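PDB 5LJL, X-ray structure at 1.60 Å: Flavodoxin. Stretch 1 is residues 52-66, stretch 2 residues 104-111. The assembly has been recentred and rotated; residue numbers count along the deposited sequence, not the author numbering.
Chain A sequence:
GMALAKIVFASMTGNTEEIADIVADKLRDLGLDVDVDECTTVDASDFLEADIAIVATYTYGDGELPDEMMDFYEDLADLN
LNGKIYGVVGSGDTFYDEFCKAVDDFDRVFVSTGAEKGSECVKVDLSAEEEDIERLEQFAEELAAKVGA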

ATOM      1  N   ILE A  52      -2.180  -6.991  -8.850  1.00 12.58           N
ATOM      2  CA  ILE A  52      -1.326  -6.074  -8.043  1.00 12.88           C
ATOM      3  C   ILE A  52      -1.961  -5.939  -6.697  1.00 12.62           C
ATOM      4  O   ILE A  52      -3.171  -5.771  -6.591  1.00 12.67           O
ATOM      5  CB  ILE A  52      -1.212  -4.680  -8.689  1.00 13.50           C
ATOM      6  CG1 ILE A  52      -0.349  -4.756  -9.982  1.00 13.75           C
ATOM      7  CG2 ILE A  52      -0.652  -3.623  -7.713  1.00 13.41           C
ATOM      8  CD1 ILE A  52      -0.586  -3.565 -10.873  1.00 14.30           C
ATOM      9  N   ALA A  53      -1.148  -6.082  -5.665  1.00 11.06           N
ATOM     10  CA  ALA A  53      -1.528  -5.863  -4.227  1.00 10.63           C
ATOM     11  C   ALA A  53      -0.778  -4.670  -3.644  1.00  9.66           C
ATOM     12  O   ALA A  53       0.457  -4.718  -3.654  1.00  9.30           O
ATOM     13  CB  ALA A  53      -1.205  -7.106  -3.411  1.00 10.89           C
ATOM     14  N   ILE A  54      -1.492  -3.683  -3.094  1.00  9.14           N
ATOM     15  CA  ILE A  54      -0.891  -2.473  -2.514  1.00  9.07           C
ATOM     16  C   ILE A  54      -1.462  -2.270  -1.096  1.00  9.75           C
ATOM     17  O   ILE A  54      -2.714  -2.358  -0.895  1.00  9.69           O
ATOM     18  CB  ILE A  54      -1.123  -1.243  -3.382  1.00  9.38           C
ATOM     19  CG1 ILE A  54      -0.465  -1.387  -4.774  1.00  9.18           C
ATOM     20  CG2 ILE A  54      -0.691   0.039  -2.692  1.00  9.28           C
ATOM     21  CD1 ILE A  54      -0.995  -0.481  -5.807  1.00  9.13           C
ATOM     22  N   VAL A  55      -0.562  -1.978  -0.157  1.00  8.91           N
ATOM     23  CA  VAL A  55      -0.928  -1.507   1.170  1.00  8.85           C
ATOM     24  C   VAL A  55      -0.474  -0.071   1.298  1.00  9.11           C
ATOM     25  O   VAL A  55       0.680   0.247   0.967  1.00  8.78           O
ATOM     26  CB  VAL A  55      -0.350  -2.364   2.316  1.00  9.41           C
ATOM     27  CG1 VAL A  55      -0.442  -1.668   3.657  1.00  9.02           C
ATOM     28  CG2 VAL A  55      -1.015  -3.738   2.287  1.00  9.06           C
ATOM     29  N   ALA A  56      -1.406   0.749   1.785  1.00  9.61           N
ATOM     30  CA  ALA A  56      -1.107   2.130   2.166  1.00  8.88           C
ATOM     31  C   ALA A  56      -1.358   2.243   3.656  1.00  9.92           C
ATOM     32  O   ALA A  56      -2.494   2.058   4.114  1.00 11.61           O
ATOM     33  CB  ALA A  56      -2.034   3.072   1.361  1.00  9.45           C
ATOM     34  N   THR A  57      -0.358   2.547   4.456  1.00  9.76           N
ATOM     35  CA  THR A  57      -0.519   2.570   5.920  1.00 10.96           C
ATOM     36  C   THR A  57       0.171   3.730   6.605  1.00 10.29           C
ATOM     37  O   THR A  57       1.260   4.110   6.232  1.00 11.17           O
ATOM     38  CB  THR A  57      -0.059   1.204   6.514  1.00 11.22           C
ATOM     39  OG1 THR A  57      -0.433   1.130   7.909  1.00 12.02           O
ATOM     40  CG2 THR A  57       1.429   0.952   6.310  1.00 11.54           C
ATOM     41  N   TYR A  58      -0.446   4.237   7.663  1.00 10.72           N
ATOM     42  CA  TYR A  58       0.216   5.132   8.633  1.00 11.24           C
ATOM     43  C   TYR A  58       0.951   4.190   9.657  1.00 12.14           C
ATOM     44  O   TYR A  58       0.848   2.975   9.589  1.00 12.14           O
ATOM     45  CB  TYR A  58      -0.776   6.077   9.313  1.00 12.08           C
ATOM     46  CG  TYR A  58      -1.790   5.450  10.276  1.00 12.21           C
ATOM     47  CD1 TYR A  58      -2.936   4.901   9.805  1.00 13.37           C
ATOM     48  CD2 TYR A  58      -1.583   5.437  11.653  1.00 13.68           C
ATOM     49  CE1 TYR A  58      -3.927   4.421  10.683  1.00 13.30           C
ATOM     50  CE2 TYR A  58      -2.507   4.887  12.544  1.00 14.44           C
ATOM     51  CZ  TYR A  58      -3.685   4.375  12.074  1.00 13.91           C
ATOM     52  OH  TYR A  58      -4.629   3.836  12.928  1.00 17.47           O
ATOM     53  N   THR A  59       1.705   4.800  10.545  1.00 11.94           N
ATOM     54  CA  THR A  59       2.452   4.104  11.588  1.00 12.82           C
ATOM     55  C   THR A  59       1.968   4.677  12.951  1.00 14.80           C
ATOM     56  O   THR A  59       1.797   5.878  13.090  1.00 14.68           O
ATOM     57  CB  THR A  59       3.939   4.394  11.418  1.00 12.36           C
ATOM     58  OG1 THR A  59       4.383   3.959  10.127  1.00 11.66           O
ATOM     59  CG2 THR A  59       4.767   3.798  12.481  1.00 13.20           C
ATOM     60  N   TYR A  60       1.779   3.809  13.942  1.00 17.00           N
ATOM     61  CA  TYR A  60       1.140   4.191  15.181  1.00 23.80           C
ATOM     62  C   TYR A  60       2.170   4.161  16.318  1.00 27.38           C
ATOM     63  O   TYR A  60       2.848   3.164  16.500  1.00 28.05           O
ATOM     64  CB  TYR A  60      -0.033   3.243  15.419  1.00 28.08           C
ATOM     65  CG  TYR A  60      -0.981   3.574  16.562  1.00 35.22           C
ATOM     66  CD1 TYR A  60      -1.241   4.888  16.958  1.00 39.62           C
ATOM     67  CD2 TYR A  60      -1.659   2.535  17.242  1.00 38.80           C
ATOM     68  CE1 TYR A  60      -2.126   5.168  18.022  1.00 44.56           C
ATOM     69  CE2 TYR A  60      -2.567   2.804  18.285  1.00 39.83           C
ATOM     70  CZ  TYR A  60      -2.790   4.114  18.675  1.00 44.29           C
ATOM     71  OH  TYR A  60      -3.690   4.356  19.693  1.00 47.47           O
ATOM     72  N   GLY A  61       2.333   5.301  16.999  1.00 31.82           N
ATOM     73  CA  GLY A  61       3.298   5.443  18.087  1.00 29.94           C
ATOM     74  C   GLY A  61       4.694   5.029  17.690  1.00 28.26           C
ATOM     75  O   GLY A  61       5.199   5.310  16.555  1.00 26.72           O
ATOM     76  N   ASP A  62       5.292   4.250  18.573  1.00 28.42           N
ATOM     77  CA  ASP A  62       6.666   3.863  18.433  1.00 30.20           C
ATOM     78  C   ASP A  62       6.762   2.724  17.394  1.00 29.88           C
ATOM     79  O   ASP A  62       7.080   1.568  17.750  1.00 29.18           O
ATOM     80  CB  ASP A  62       7.247   3.429  19.807  1.00 34.89           C
ATOM     81  CG  ASP A  62       8.782   3.394  19.818  1.00 40.59           C
ATOM     82  OD1 ASP A  62       9.396   3.326  20.926  1.00 46.17           O
ATOM     83  OD2 ASP A  62       9.386   3.489  18.712  1.00 39.74           O
ATOM     84  N   GLY A  63       6.494   3.065  16.122  1.00 23.21           N
ATOM     85  CA  GLY A  63       6.728   2.157  15.017  1.00 23.74           C
ATOM     86  C   GLY A  63       5.851   0.930  14.938  1.00 23.25           C
ATOM     87  O   GLY A  63       6.283  -0.066  14.373  1.00 24.39           O
ATOM     88  N   GLU A  64       4.660   0.999  15.518  1.00 20.32           N
ATOM     89  CA  GLU A  64       3.742  -0.061  15.445  1.00 20.40           C
ATOM     90  C   GLU A  64       2.852   0.044  14.179  1.00 17.09           C
ATOM     91  O   GLU A  64       2.658   1.105  13.499  1.00 15.51           O
ATOM     92  CB  GLU A  64       2.879  -0.197  16.737  1.00 26.58           C
ATOM     93  CG  GLU A  64       3.672  -0.643  17.991  1.00 32.51           C
ATOM     94  CD  GLU A  64       2.943  -0.317  19.287  1.00 37.13           C
ATOM     95  OE1 GLU A  64       3.608  -0.149  20.317  1.00 43.66           O
ATOM     96  OE2 GLU A  64       1.695  -0.232  19.276  1.00 39.33           O
ATOM     97  N   LEU A  65       2.265  -1.100  13.887  1.00 15.39           N
ATOM     98  CA  LEU A  65       1.223  -1.169  12.940  1.00 14.22           C
ATOM     99  C   LEU A  65      -0.025  -0.469  13.533  1.00 14.30           C
ATOM    100  O   LEU A  65      -0.216  -0.468  14.761  1.00 15.43           O
ATOM    101  CB  LEU A  65       0.908  -2.640  12.682  1.00 14.92           C
ATOM    102  CG  LEU A  65       2.037  -3.535  12.190  1.00 15.38           C
ATOM    103  CD1 LEU A  65       1.507  -4.952  12.063  1.00 15.83           C
ATOM    104  CD2 LEU A  65       2.553  -3.024  10.864  1.00 14.76           C
ATOM    105  N   PRO A  66      -0.835   0.193  12.686  1.00 13.10           N
ATOM    106  CA  PRO A  66      -2.187   0.519  13.102  1.00 12.68           C
ATOM    107  C   PRO A  66      -2.888  -0.666  13.764  1.00 13.69           C
ATOM    108  O   PRO A  66      -2.815  -1.801  13.287  1.00 13.06           O
ATOM    109  CB  PRO A  66      -2.862   0.893  11.794  1.00 12.19           C
ATOM    110  CG  PRO A  66      -1.752   1.357  10.903  1.00 12.23           C
ATOM    111  CD  PRO A  66      -0.612   0.492  11.253  1.00 12.12           C
ATOM    112  N   ASP A 104       7.810  -0.071   6.020  1.00 13.17           N
ATOM    113  CA  ASP A 104       8.895  -1.026   5.994  1.00 13.59           C
ATOM    114  C   ASP A 104       8.421  -2.396   6.457  1.00 12.84           C
ATOM    115  O   ASP A 104       8.765  -3.429   5.854  1.00 11.66           O
ATOM    116  CB  ASP A 104      10.069  -0.553   6.861  1.00 16.12           C
ATOM    117  CG  ASP A 104      10.854   0.519   6.242  1.00 17.67           C
ATOM    118  OD1 ASP A 104      10.634   0.920   5.071  1.00 18.84           O
ATOM    119  OD2 ASP A 104      11.751   1.009   6.969  1.00 21.29           O
ATOM    120  N   ASP A 105       7.623  -2.439   7.514  1.00 11.89           N
ATOM    121  CA  ASP A 105       7.122  -3.721   8.026  1.00 12.83           C
ATOM    122  C   ASP A 105       6.229  -4.464   7.033  1.00 12.29           C
ATOM    123  O   ASP A 105       6.316  -5.682   6.902  1.00 12.54           O
ATOM    124  CB  ASP A 105       6.370  -3.490   9.319  1.00 14.88           C
ATOM    125  CG  ASP A 105       7.267  -2.994  10.449  1.00 17.66           C
ATOM    126  OD1 ASP A 105       8.509  -3.074  10.351  1.00 19.71           O
ATOM    127  OD2 ASP A 105       6.651  -2.447  11.350  1.00 24.34           O
ATOM    128  N   PHE A 106       5.386  -3.716   6.321  1.00 11.79           N
ATOM    129  CA  PHE A 106       4.509  -4.323   5.285  1.00 10.61           C
ATOM    130  C   PHE A 106       5.321  -4.727   4.057  1.00 10.64           C
ATOM    131  O   PHE A 106       4.982  -5.744   3.398  1.00 11.15           O
ATOM    132  CB  PHE A 106       3.319  -3.428   4.929  1.00 11.05           C
ATOM    133  CG  PHE A 106       2.085  -3.729   5.708  1.00  9.94           C
ATOM    134  CD1 PHE A 106       1.328  -4.840   5.360  1.00  9.96           C
ATOM    135  CD2 PHE A 106       1.707  -3.006   6.813  1.00 11.26           C
ATOM    136  CE1 PHE A 106       0.148  -5.141   6.060  1.00 10.21           C
ATOM    137  CE2 PHE A 106       0.549  -3.291   7.516  1.00  9.97           C
ATOM    138  CZ  PHE A 106      -0.252  -4.382   7.153  1.00 10.43           C
ATOM    139  N   ASP A 107       6.379  -3.974   3.714  1.00 11.03           N
ATOM    140  CA  ASP A 107       7.291  -4.412   2.628  1.00 12.62           C
ATOM    141  C   ASP A 107       7.815  -5.821   2.969  1.00 11.92           C
ATOM    142  O   ASP A 107       7.770  -6.747   2.132  1.00 13.01           O
ATOM    143  CB  ASP A 107       8.397  -3.373   2.456  1.00 14.91           C
ATOM    144  CG  ASP A 107       9.344  -3.687   1.336  1.00 17.48           C
ATOM    145  OD1 ASP A 107       9.159  -4.613   0.564  1.00 17.41           O
ATOM    146  OD2 ASP A 107      10.281  -2.903   1.215  1.00 23.62           O
ATOM    147  N   ARG A 108       8.289  -6.019   4.206  1.00 12.41           N
ATOM    148  CA  ARG A 108       8.868  -7.308   4.611  1.00 13.95           C
ATOM    149  C   ARG A 108       7.875  -8.436   4.636  1.00 13.29           C
ATOM    150  O   ARG A 108       8.185  -9.547   4.182  1.00 13.96           O
ATOM    151  CB  ARG A 108       9.587  -7.165   5.965  1.00 17.57           C
ATOM    152  CG  ARG A 108      10.792  -6.263   5.900  1.00 20.49           C
ATOM    153  CD  ARG A 108      12.048  -6.945   5.327  1.00 27.81           C
ATOM    154  NE  ARG A 108      13.279  -6.148   5.647  1.00 40.46           N
ATOM    155  CZ  ARG A 108      14.509  -6.621   5.945  1.00 39.77           C
ATOM    156  NH1 ARG A 108      14.781  -7.930   5.989  1.00 40.90           N
ATOM    157  NH2 ARG A 108      15.489  -5.758   6.225  1.00 40.82           N
ATOM    158  N   VAL A 109       6.674  -8.195   5.143  1.00 12.36           N
ATOM    159  CA  VAL A 109       5.658  -9.213   5.132  1.00 11.91           C
ATOM    160  C   VAL A 109       5.276  -9.633   3.720  1.00 10.78           C
ATOM    161  O   VAL A 109       5.100 -10.857   3.442  1.00 10.98           O
ATOM    162  CB  VAL A 109       4.464  -8.902   6.087  1.00 11.94           C
ATOM    163  CG1 VAL A 109       3.493  -7.963   5.461  1.00 13.87           C
ATOM    164  CG2 VAL A 109       3.734 -10.205   6.423  1.00 11.84           C
ATOM    165  N   PHE A 110       5.172  -8.668   2.786  1.00  9.67           N
ATOM    166  CA  PHE A 110       4.954  -9.026   1.391  1.00 10.47           C
ATOM    167  C   PHE A 110       6.104  -9.910   0.781  1.00 11.49           C
ATOM    168  O   PHE A 110       5.807 -10.932   0.098  1.00 12.36           O
ATOM    169  CB  PHE A 110       4.740  -7.800   0.525  1.00 10.51           C
ATOM    170  CG  PHE A 110       3.301  -7.343   0.450  1.00 10.31           C
ATOM    171  CD1 PHE A 110       2.324  -8.140  -0.136  1.00 10.68           C
ATOM    172  CD2 PHE A 110       2.990  -6.037   0.804  1.00 10.26           C
ATOM    173  CE1 PHE A 110       1.038  -7.669  -0.284  1.00 10.52           C
ATOM    174  CE2 PHE A 110       1.696  -5.522   0.587  1.00 10.19           C
ATOM    175  CZ  PHE A 110       0.715  -6.358   0.068  1.00 11.02           C
ATOM    176  N   VAL A 111       7.326  -9.567   1.104  1.00 11.94           N
ATOM    177  CA  VAL A 111       8.504 -10.360   0.644  1.00 13.63           C
ATOM    178  C   VAL A 111       8.274 -11.825   1.121  1.00 13.51           C
ATOM    179  O   VAL A 111       8.460 -12.785   0.326  1.00 13.87           O
ATOM    180  CB  VAL A 111       9.813  -9.899   1.221  1.00 15.31           C
ATOM    181  CG1 VAL A 111      10.887 -10.945   0.889  1.00 17.95           C
ATOM    182  CG2 VAL A 111      10.248  -8.567   0.665  1.00 16.08           C
TER

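What does Asp-105 contribute, at the partly exposed end of the contact? It points its CB toward the loop, where the methylene meets Leu-65: CB lies 4.1 Å from Leu-65 CD2. Asp-105 OD2 lies 3.9 Å from Gly-63 O; a carboxylate and a carbonyl oxygen are both acceptors, and this is no hydrogen bond. Gly-63 has a positive phi, a conformation that favours glycine.

Why is Phe-106 the centre of the contact? It has the largest area covered by the other stretch, 83 Å². Val-55 CG1 sits over one face of its ring, 3.9 Å from the centroid of Phe-106 and 12° off the normal, a CH-pi contact. Leu-65 CD2 reaches Phe-106 CE2 at 3.9 Å. Thr-57 turns its methyl to the ring obliquely, CG2 lying 4.0 Å from Phe-106 CD2, while its OG1 donates to Tyr-58 O at 2.8 Å.

What happens one turn later? Phe-110 again points toward the strand, which runs nearly antiparallel to the helix, so it reaches back to Ala-53 while sharing Val-55 with Phe-106. Val-55 CG2 lies 3.7 Å from Phe-110 CE2, and Ala-53 CB lies 3.9 Å from Phe-110 CE1. Val-55 touches both rings; CG1 lies over Phe-106, and CG2 contacts both. The short Ala-53 side chain offers one methyl to the ring.

What is buried? Ala-53, Val-55, Thr-57, Phe-106 and Phe-110 are buried, and 372 Å² is covered in all. No hydrogen bond crosses, so apolar packing dominates.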